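Local coordinates for protein acyl-coenzyme A oxidase acox-1.1 (Caenorhabditis elegans, PDB 5K3H) that catalyses the FAD-dependent desaturation of fatty acyl-CoAs to 2-enoyl-CoAs, reducing oxygen to hydrogen peroxide, in the first step of peroxisomal beta-oxidation, at residues B[15-20]-B[315-321]; B[24-28]-B[616-620]. All blocks are in the same frame, centred on the assembly; numbering follows the deposited sequence.

Overall arrangement
Both contacts fasten the N-terminal end of the chain to its later, helical part. Helices 14-21 and 27-35 follow each other in sequence; the first leans on the C-terminal end of helix 300-319 (contact 1), the second on the turn that ends helix 590-616 (contact 2). The four segments alternate along the chain, and the two centres lie about 16 Å apart on the same side of its middle. Asp616 joins them directly: its OD1 is 2.7 Å from Arg315 NH2 and its OD2 2.8 Å from Arg20 NE, both salt bridges. Three distant parts of the sequence thus meet at Asp616, while Arg320, which binds the FAD shared between subunits, lies on contact 1 segment 315-321.

Contact 1 of 2, residues B[15-20]-B[315-321]; sequences DLTAER and RYSAVRR
Asp15 and Arg321 form a side-on salt bridge. NE of Arg321 reaches Asp15 OD2 at 3.0 Å and its NH2 reaches Asp15 OD1 at 2.9 Å, both nearly straight. The oxygens lie in the guanidinium plane, yet the carboxylate is turned 48° from it and is met from above its own plane. Arg321 NH1 hydrogen-bonds to Glu331 O. A lysine in place of Arg321 would probably lose the two-pronged grip on Asp15, leaving one carboxylate oxygen without its charged mate.

Beneath the polar layer the packing is apolar. With CG anti to the backbone N (chi1 -176°), Leu16 sends CD1 to Ala318 CB at 3.9 Å, while Glu19 CG packs on the same methyl at 3.7 Å.

The guanidinium groups of Arg20 and Arg315 come close, their planes nearly perpendicular; Asp616 bridges to both and probably offsets their charge. Glu19 pairs with Lys333 and Arg608.

The axes of the short segments 15-20 and 315-319 approach to 8.6 Å, their directions 116° apart. Helix 590-616 adds Val612 against Leu16, Glu19 and Arg20, and just past helix 300-319 the FAD-binding Arg320 hydrogen-bonds through NH1 to Met154 O of the second subunit.

Contact 2 of 2, residues B[24-28]-B[616-620]; sequences TFDTH and DSWEF
His28 and Glu619 make the polar link: ND1 of His28 donates to Glu619 OE2 at 3.1 Å, with a bent N-H...O angle of 141°. The acceptor lies almost in the imidazole plane and is met on its syn lone pair, while the ring and carboxylate planes stand 75° apart. Glu619 OE1 has a salt bridge to Arg45, so the two oxygens serve different partners. Being shared with an arginine probably keeps this carboxylate ionised.

The rest is close packing round Ser617. Its OG sits against Thr27 CB at 3.3 Å and touches the methyl CG2 as well, while Phe25 brings CE2 to the same oxygen at 3.5 Å, edge-on. The phenyl gets there because chi1 of 63° places CG between the backbone N and carbonyl carbon. The serine oxygen is hydrogen-bonded to Ser613 O, and Thr27 OG1 to Lys6 N.

A side-chain cap and a turn shape the two sides. Asp26 is the N-cap of helix 27-35, its OD1 accepting a weak bond from His28 N and also meeting Lys6. Opposite, a type I turn from Asp616 to Glu619 is closed by Glu619 N to Asp616 O at 2.8 Å, and Glu619 leaves it with positive phi.

The start of helix 27-35 thus rests on the turn after helix 590-616, whose Ser613 and Leu614 pack against Phe25; beyond the turn, Trp618 and Phe620 lie against helix 300-319.

Contact 1 of 2, residues B[15-20]-B[315-321]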
loop_
_atom_site.group_PDB
_atom_site.type_symbol
_atom_site.label_atom_id
_atom_site.label_comp_id
_atom_site.label_asym_id
_atom_site.label_seq_id
_atom_site.Cartn_x
_atom_site.Cartn_y
_atom_site.Cartn_z
ATOM N N ASP B 15 -22.657 17.972 10.100
ATOM C CA ASP B 15 -21.430 18.305 9.377
ATOM C C ASP B 15 -21.374 17.624 8.015
ATOM O O ASP B 15 -20.867 18.197 7.046
ATOM C CB ASP B 15 -20.222 17.949 10.237
ATOM C CG ASP B 15 -19.923 19.026 11.275
ATOM O OD1 ASP B 15 -20.345 20.192 11.047
ATOM O OD2 ASP B 15 -19.304 18.704 12.321
ATOM N N LEU B 16 -21.891 16.400 7.917
ATOM C CA LEU B 16 -21.947 15.715 6.634
ATOM C C LEU B 16 -23.100 16.245 5.787
ATOM O O LEU B 16 -22.926 16.511 4.589
ATOM C CB LEU B 16 -22.089 14.214 6.861
ATOM C CG LEU B 16 -22.073 13.292 5.657
ATOM C CD1 LEU B 16 -20.867 13.565 4.796
ATOM C CD2 LEU B 16 -22.048 11.865 6.144
ATOM N N THR B 17 -24.274 16.433 6.394
ATOM C CA THR B 17 -25.389 17.052 5.676
ATOM C C THR B 17 -25.017 18.419 5.085
ATOM O O THR B 17 -25.390 18.722 3.949
ATOM C CB THR B 17 -26.596 17.167 6.593
ATOM O OG1 THR B 17 -26.969 15.850 7.010
ATOM C CG2 THR B 17 -27.755 17.781 5.840
ATOM N N ALA B 18 -24.279 19.251 5.828
ATOM C CA ALA B 18 -23.863 20.548 5.297
ATOM C C ALA B 18 -23.076 20.398 3.996
ATOM O O ALA B 18 -23.226 21.212 3.072
ATOM C CB ALA B 18 -23.019 21.301 6.325
ATOM N N GLU B 19 -22.244 19.361 3.893
ATOM C CA GLU B 19 -21.496 19.137 2.661
ATOM C C GLU B 19 -22.380 18.616 1.534
ATOM O O GLU B 19 -21.995 18.703 0.362
ATOM C CB GLU B 19 -20.344 18.166 2.902
ATOM C CG GLU B 19 -19.283 18.667 3.878
ATOM C CD GLU B 19 -18.663 19.970 3.417
ATOM O OE1 GLU B 19 -18.497 20.156 2.172
ATOM O OE2 GLU B 19 -18.356 20.819 4.301
ATOM N N ARG B 20 -23.534 18.046 1.862
ATOM C CA ARG B 20 -24.444 17.544 0.850
ATOM C C ARG B 20 -25.373 18.625 0.324
ATOM O O ARG B 20 -25.733 18.601 -0.866
ATOM C CB ARG B 20 -25.242 16.363 1.418
ATOM C CG ARG B 20 -24.354 15.122 1.668
ATOM C CD ARG B 20 -25.099 13.956 2.341
ATOM N NE ARG B 20 -24.421 12.668 2.143
ATOM C CZ ARG B 20 -24.429 11.667 3.022
ATOM N NH1 ARG B 20 -25.065 11.765 4.181
ATOM N NH2 ARG B 20 -23.815 10.543 2.735
ATOM N N ARG B 315 -16.328 11.344 3.280
ATOM C CA ARG B 315 -17.318 11.463 4.354
ATOM C C ARG B 315 -16.649 11.721 5.707
ATOM O O ARG B 315 -17.037 12.642 6.436
ATOM C CB ARG B 315 -18.186 10.200 4.396
ATOM C CG ARG B 315 -19.224 10.154 3.287
ATOM C CD ARG B 315 -19.828 8.776 3.166
ATOM N NE ARG B 315 -20.883 8.759 2.162
ATOM C CZ ARG B 315 -21.629 7.700 1.872
ATOM N NH1 ARG B 315 -21.442 6.551 2.499
ATOM N NH2 ARG B 315 -22.567 7.801 0.955
ATOM N N TYR B 316 -15.640 10.913 6.057
ATOM C CA TYR B 316 -14.915 11.102 7.313
ATOM C C TYR B 316 -14.262 12.478 7.386
ATOM O O TYR B 316 -14.247 13.103 8.451
ATOM C CB TYR B 316 -13.875 9.992 7.490
ATOM C CG TYR B 316 -13.064 10.122 8.758
ATOM C CD1 TYR B 316 -13.629 9.871 9.997
ATOM C CD2 TYR B 316 -11.742 10.508 8.713
ATOM C CE1 TYR B 316 -12.888 10.022 11.169
ATOM C CE2 TYR B 316 -10.996 10.646 9.864
ATOM C CZ TYR B 316 -11.565 10.403 11.087
ATOM O OH TYR B 316 -10.807 10.543 12.231
ATOM N N SER B 317 -13.732 12.984 6.263
ATOM C CA SER B 317 -13.140 14.322 6.270
ATOM C C SER B 317 -14.184 15.398 6.534
ATOM O O SER B 317 -13.845 16.460 7.075
ATOM C CB SER B 317 -12.455 14.624 4.934
ATOM O OG SER B 317 -11.328 13.792 4.688
ATOM N N ALA B 318 -15.454 15.125 6.226
ATOM C CA ALA B 318 -16.515 16.093 6.507
ATOM C C ALA B 318 -16.926 16.067 7.984
ATOM O O ALA B 318 -17.296 17.106 8.543
ATOM C CB ALA B 318 -17.732 15.819 5.614
ATOM N N VAL B 319 -16.827 14.909 8.647
ATOM C CA VAL B 319 -17.236 14.818 10.045
ATOM C C VAL B 319 -16.072 15.006 11.025
ATOM O O VAL B 319 -16.309 15.352 12.192
ATOM C CB VAL B 319 -17.949 13.468 10.276
ATOM C CG1 VAL B 319 -18.902 13.184 9.142
ATOM C CG2 VAL B 319 -16.975 12.324 10.439
ATOM N N ARG B 320 -14.828 14.812 10.580
ATOM C CA ARG B 320 -13.642 14.954 11.423
ATOM C C ARG B 320 -13.197 16.415 11.490
ATOM O O ARG B 320 -12.838 16.996 10.469
ATOM C CB ARG B 320 -12.523 14.081 10.867
ATOM C CG ARG B 320 -11.187 14.180 11.582
ATOM C CD ARG B 320 -11.354 13.862 13.053
ATOM N NE ARG B 320 -10.061 13.604 13.664
ATOM C CZ ARG B 320 -9.861 12.868 14.754
ATOM N NH1 ARG B 320 -10.889 12.296 15.391
ATOM N NH2 ARG B 320 -8.615 12.694 15.187
ATOM N N ARG B 321 -13.202 17.002 12.685
ATOM C CA ARG B 321 -12.708 18.358 12.912
ATOM C C ARG B 321 -11.364 18.288 13.632
ATOM O O ARG B 321 -11.247 17.606 14.653
ATOM C CB ARG B 321 -13.730 19.167 13.718
ATOM C CG ARG B 321 -14.919 19.641 12.865
ATOM C CD ARG B 321 -16.003 20.281 13.668
ATOM N NE ARG B 321 -17.145 20.695 12.846
ATOM C CZ ARG B 321 -17.222 21.878 12.235
ATOM N NH1 ARG B 321 -16.215 22.738 12.366
ATOM N NH2 ARG B 321 -18.285 22.215 11.515
HETATM O O HOH W 1 -18.525 16.106 12.746
#

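Contact 2 of 2, residues B[24-28]-B[616-620]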
loop_
_atom_site.group_PDB
_atom_site.type_symbol
_atom_site.label_atom_id
_atom_site.label_comp_id
_atom_site.label_asym_id
_atom_site.label_seq_id
_atom_site.Cartn_x
_atom_site.Cartn_y
_atom_site.Cartn_z
ATOM N N THR B 24 -24.932 20.953 -6.586
ATOM C CA THR B 24 -25.507 21.691 -7.698
ATOM C C THR B 24 -26.167 20.780 -8.722
ATOM O O THR B 24 -26.517 21.250 -9.814
ATOM C CB THR B 24 -24.416 22.456 -8.401
ATOM O OG1 THR B 24 -23.573 21.490 -9.033
ATOM C CG2 THR B 24 -23.593 23.234 -7.404
ATOM N N PHE B 25 -26.315 19.487 -8.409
ATOM C CA PHE B 25 -26.871 18.524 -9.346
ATOM C C PHE B 25 -27.575 17.421 -8.571
ATOM O O PHE B 25 -27.304 17.179 -7.385
ATOM C CB PHE B 25 -25.789 17.915 -10.261
ATOM C CG PHE B 25 -24.742 17.117 -9.522
ATOM C CD1 PHE B 25 -23.614 17.737 -8.998
ATOM C CD2 PHE B 25 -24.888 15.746 -9.347
ATOM C CE1 PHE B 25 -22.677 17.019 -8.308
ATOM C CE2 PHE B 25 -23.950 15.013 -8.653
ATOM C CZ PHE B 25 -22.847 15.635 -8.146
ATOM N N ASP B 26 -28.454 16.724 -9.298
ATOM C CA ASP B 26 -29.276 15.637 -8.770
ATOM C C ASP B 26 -28.478 14.329 -8.789
ATOM O O ASP B 26 -28.123 13.825 -9.859
ATOM C CB ASP B 26 -30.533 15.554 -9.644
ATOM C CG ASP B 26 -31.429 14.376 -9.313
ATOM O OD1 ASP B 26 -31.166 13.629 -8.343
ATOM O OD2 ASP B 26 -32.418 14.175 -10.059
ATOM N N THR B 27 -28.251 13.740 -7.619
ATOM C CA THR B 27 -27.368 12.576 -7.566
ATOM C C THR B 27 -28.008 11.327 -8.172
ATOM O O THR B 27 -27.272 10.441 -8.629
ATOM C CB THR B 27 -26.903 12.294 -6.119
ATOM O OG1 THR B 27 -28.023 12.022 -5.263
ATOM C CG2 THR B 27 -26.125 13.476 -5.548
ATOM N N HIS B 28 -29.347 11.243 -8.225
ATOM C CA HIS B 28 -29.977 10.167 -8.998
ATOM C C HIS B 28 -29.586 10.262 -10.467
ATOM O O HIS B 28 -29.406 9.233 -11.132
ATOM C CB HIS B 28 -31.512 10.214 -8.892
ATOM C CG HIS B 28 -32.081 9.684 -7.610
ATOM N ND1 HIS B 28 -31.339 8.968 -6.694
ATOM C CD2 HIS B 28 -33.331 9.774 -7.098
ATOM C CE1 HIS B 28 -32.110 8.639 -5.671
ATOM N NE2 HIS B 28 -33.322 9.115 -5.892
ATOM N N ASP B 616 -21.486 10.285 -3.328
ATOM C CA ASP B 616 -22.814 9.738 -3.060
ATOM C C ASP B 616 -23.486 9.219 -4.324
ATOM O O ASP B 616 -24.327 8.326 -4.246
ATOM C CB ASP B 616 -23.751 10.776 -2.448
ATOM C CG ASP B 616 -23.463 11.062 -1.007
ATOM O OD1 ASP B 616 -22.892 10.194 -0.298
ATOM O OD2 ASP B 616 -23.885 12.163 -0.559
ATOM N N SER B 617 -23.187 9.816 -5.478
ATOM C CA SER B 617 -23.851 9.422 -6.714
ATOM C C SER B 617 -23.549 7.987 -7.109
ATOM O O SER B 617 -24.254 7.438 -7.962
ATOM C CB SER B 617 -23.483 10.377 -7.845
ATOM O OG SER B 617 -23.969 11.691 -7.574
ATOM N N TRP B 618 -22.494 7.377 -6.562
ATOM C CA TRP B 618 -22.268 5.959 -6.822
ATOM C C TRP B 618 -23.238 5.068 -6.051
ATOM O O TRP B 618 -23.318 3.867 -6.340
ATOM C CB TRP B 618 -20.832 5.608 -6.479
ATOM C CG TRP B 618 -19.904 6.239 -7.408
ATOM C CD1 TRP B 618 -19.610 7.563 -7.487
ATOM C CD2 TRP B 618 -19.125 5.590 -8.403
ATOM N NE1 TRP B 618 -18.695 7.786 -8.484
ATOM C CE2 TRP B 618 -18.379 6.583 -9.061
ATOM C CE3 TRP B 618 -18.974 4.263 -8.798
ATOM C CZ2 TRP B 618 -17.491 6.290 -10.091
ATOM C CZ3 TRP B 618 -18.087 3.973 -9.833
ATOM C CH2 TRP B 618 -17.358 4.987 -10.460
ATOM N N GLU B 619 -23.914 5.633 -5.051
ATOM C CA GLU B 619 -25.011 5.021 -4.318
ATOM C C GLU B 619 -24.641 3.635 -3.787
ATOM O O GLU B 619 -25.204 2.612 -4.179
ATOM C CB GLU B 619 -26.260 5.017 -5.197
ATOM C CG GLU B 619 -26.717 6.439 -5.454
ATOM C CD GLU B 619 -28.020 6.502 -6.157
ATOM O OE1 GLU B 619 -28.282 5.615 -7.004
ATOM O OE2 GLU B 619 -28.792 7.425 -5.853
ATOM N N PHE B 620 -23.675 3.646 -2.856
ATOM C CA PHE B 620 -23.292 2.461 -2.089
ATOM C C PHE B 620 -23.984 2.489 -0.731
ATOM O O PHE B 620 -23.772 3.419 0.062
ATOM C CB PHE B 620 -21.786 2.397 -1.882
ATOM C CG PHE B 620 -21.001 2.424 -3.144
ATOM C CD1 PHE B 620 -21.302 1.551 -4.193
ATOM C CD2 PHE B 620 -19.943 3.294 -3.291
ATOM C CE1 PHE B 620 -20.575 1.567 -5.356
ATOM C CE2 PHE B 620 -19.219 3.314 -4.463
ATOM C CZ PHE B 620 -19.545 2.447 -5.490
#